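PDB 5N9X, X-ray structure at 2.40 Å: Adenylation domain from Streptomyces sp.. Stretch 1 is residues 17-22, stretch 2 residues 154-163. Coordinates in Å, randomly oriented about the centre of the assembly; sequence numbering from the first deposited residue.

Stretch 1 17-22: GATLVD
Stretch 2 (154-163) ERPGPQDVAY

This is a small, mainly apolar contact between a helix N-terminus and a proline-rich loop leading into a strand, with one water bridging the two and no direct hydrogen bond between them. It buries 347 Å², both sides summed.

In stretch 1, Ala 18 (phi/psi -74/-34) and Thr 19 (-125/172) precede a helix that starts at Leu 20. Thr 19 is the N-cap. Its chi1 is p (74°), which places OG1 3.1 Å from Asp 22 N to accept the capping bond. Asp 22 (chi1 m) answers with OD2, which accepts from Thr 19 N at 3.1 Å.

Stretch 2 is extended at Arg 155 (-85/150) and Pro 156 (-77/159). A type I turn follows from Gly 157 to Asp 160, with Pro 158 at -56/-32 and Gln 159 at -90/2. Asp 160 N donates to Gly 157 O at 3.1 Å, and Gly 157 N donates to Asp 160 OD2 at 2.8 Å. The strand begins at Val 161.

In register, Ala 18 CA lies 5.3 Å from Pro 158 CA, and Leu 20 CA lies 7.9 Å from Ala 162 CA. Ala 18 CB points toward the loop and packs on Pro 158 CD at 3.7 Å. The Thr 19 methyl lies against backbone: CG2 is 3.4 Å from Pro 156 O and 3.5 Å from Gly 157 C. Its hydroxyl meets the water, 2.6 Å from OG1; that water donates to Pro 156 O at 2.7 Å.

Leu 20 (m, t) starts sideways, but its end comes nearer, and CD1 reaches Ala 162 CB at 3.8 Å. Val 21 (chi1 t) points toward stretch 2. Its CG2 touches Pro 156 CG at 3.7 Å, while CG1 sits at the guanidinium edge of Arg 155, 3.7 Å from NH1.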

# COMPACT_ATOMS: atom_id res chain seq x y z
N GLY A 17 -7.30 -9.53 -20.54
CA GLY A 17 -6.22 -9.49 -21.51
C GLY A 17 -4.82 -9.31 -20.94
O GLY A 17 -4.59 -9.43 -19.75
N ALA A 18 -3.88 -9.00 -21.82
CA ALA A 18 -2.48 -8.92 -21.46
C ALA A 18 -2.14 -7.66 -20.64
O ALA A 18 -1.27 -7.70 -19.77
CB ALA A 18 -1.63 -8.97 -22.72
N THR A 19 -2.82 -6.55 -20.92
CA THR A 19 -2.43 -5.29 -20.31
C THR A 19 -3.59 -4.60 -19.55
O THR A 19 -4.74 -5.04 -19.63
CB THR A 19 -1.87 -4.33 -21.39
OG1 THR A 19 -2.95 -3.83 -22.18
CG2 THR A 19 -0.91 -5.07 -22.29
N LEU A 20 -3.27 -3.53 -18.83
CA LEU A 20 -4.28 -2.73 -18.15
C LEU A 20 -5.14 -1.95 -19.17
O LEU A 20 -6.35 -1.77 -19.00
CB LEU A 20 -3.60 -1.78 -17.14
CG LEU A 20 -2.87 -2.48 -15.97
CD1 LEU A 20 -2.04 -1.50 -15.13
CD2 LEU A 20 -3.84 -3.25 -15.07
N VAL A 21 -4.51 -1.51 -20.24
CA VAL A 21 -5.19 -0.86 -21.34
C VAL A 21 -6.29 -1.80 -21.89
O VAL A 21 -7.43 -1.39 -22.07
CB VAL A 21 -4.17 -0.47 -22.45
CG1 VAL A 21 -4.85 -0.15 -23.76
CG2 VAL A 21 -3.27 0.69 -21.97
N ASP A 22 -5.94 -3.07 -22.11
CA ASP A 22 -6.88 -4.08 -22.57
C ASP A 22 -8.05 -4.19 -21.59
O ASP A 22 -9.22 -4.19 -22.00
CB ASP A 22 -6.21 -5.46 -22.70
CG ASP A 22 -5.18 -5.54 -23.84
OD1 ASP A 22 -5.35 -4.87 -24.89
OD2 ASP A 22 -4.21 -6.33 -23.68
N GLU A 154 0.74 3.43 -30.66
CA GLU A 154 0.96 2.00 -30.47
C GLU A 154 0.60 1.60 -29.04
O GLU A 154 0.86 2.35 -28.11
CB GLU A 154 2.41 1.68 -30.78
CG GLU A 154 2.75 0.22 -30.65
CD GLU A 154 4.20 -0.05 -30.96
OE1 GLU A 154 4.94 0.91 -31.26
OE2 GLU A 154 4.59 -1.23 -30.88
N ARG A 155 -0.01 0.42 -28.88
CA ARG A 155 -0.47 -0.04 -27.56
C ARG A 155 0.65 -0.75 -26.79
O ARG A 155 1.54 -1.35 -27.39
CB ARG A 155 -1.69 -0.98 -27.71
CG ARG A 155 -3.01 -0.26 -27.91
CD ARG A 155 -4.16 -1.19 -28.35
NE ARG A 155 -5.17 -0.41 -29.07
CZ ARG A 155 -6.09 0.33 -28.47
NH1 ARG A 155 -6.14 0.38 -27.15
NH2 ARG A 155 -6.97 1.04 -29.18
N PRO A 156 0.61 -0.68 -25.45
CA PRO A 156 1.68 -1.33 -24.67
C PRO A 156 1.51 -2.84 -24.60
O PRO A 156 0.40 -3.31 -24.85
CB PRO A 156 1.54 -0.69 -23.28
CG PRO A 156 0.11 -0.24 -23.21
CD PRO A 156 -0.31 0.10 -24.61
N GLY A 157 2.59 -3.57 -24.30
CA GLY A 157 2.50 -5.01 -24.11
C GLY A 157 2.56 -5.41 -22.64
O GLY A 157 2.75 -4.56 -21.77
N PRO A 158 2.36 -6.70 -22.35
CA PRO A 158 2.46 -7.18 -20.96
C PRO A 158 3.81 -6.86 -20.32
O PRO A 158 3.89 -6.63 -19.11
CB PRO A 158 2.26 -8.70 -21.08
CG PRO A 158 2.20 -9.01 -22.56
CD PRO A 158 1.82 -7.73 -23.25
N GLN A 159 4.87 -6.84 -21.13
CA GLN A 159 6.19 -6.59 -20.58
C GLN A 159 6.57 -5.12 -20.53
O GLN A 159 7.65 -4.81 -20.08
CB GLN A 159 7.23 -7.39 -21.34
CG GLN A 159 6.88 -8.88 -21.45
CD GLN A 159 7.21 -9.66 -20.17
OE1 GLN A 159 7.17 -9.12 -19.06
NE2 GLN A 159 7.53 -10.94 -20.33
N ASP A 160 5.67 -4.23 -20.93
CA ASP A 160 5.89 -2.80 -20.69
C ASP A 160 5.50 -2.36 -19.27
O ASP A 160 4.55 -2.87 -18.67
CB ASP A 160 5.16 -1.96 -21.75
CG ASP A 160 5.83 -2.05 -23.12
OD1 ASP A 160 6.97 -1.54 -23.23
OD2 ASP A 160 5.26 -2.65 -24.07
N VAL A 161 6.27 -1.43 -18.73
CA VAL A 161 6.06 -0.91 -17.38
C VAL A 161 4.80 -0.06 -17.34
O VAL A 161 4.62 0.85 -18.15
CB VAL A 161 7.28 -0.08 -16.90
CG1 VAL A 161 7.09 0.43 -15.50
CG2 VAL A 161 8.54 -0.92 -16.96
N ALA A 162 3.94 -0.36 -16.37
CA ALA A 162 2.71 0.39 -16.20
C ALA A 162 2.94 1.54 -15.23
O ALA A 162 2.46 2.65 -15.42
CB ALA A 162 1.59 -0.54 -15.70
N TYR A 163 3.68 1.27 -14.16
CA TYR A 163 3.93 2.30 -13.18
C TYR A 163 5.23 2.11 -12.42
O TYR A 163 5.81 1.03 -12.39
CB TYR A 163 2.77 2.40 -12.19
CG TYR A 163 2.50 1.20 -11.31
CD1 TYR A 163 3.19 1.01 -10.11
CD2 TYR A 163 1.52 0.29 -11.65
CE1 TYR A 163 2.91 -0.06 -9.29
CE2 TYR A 163 1.23 -0.78 -10.85
CZ TYR A 163 1.92 -0.96 -9.68
OH TYR A 163 1.61 -2.06 -8.89
O HOH W 1 -2.24 -3.33 -24.58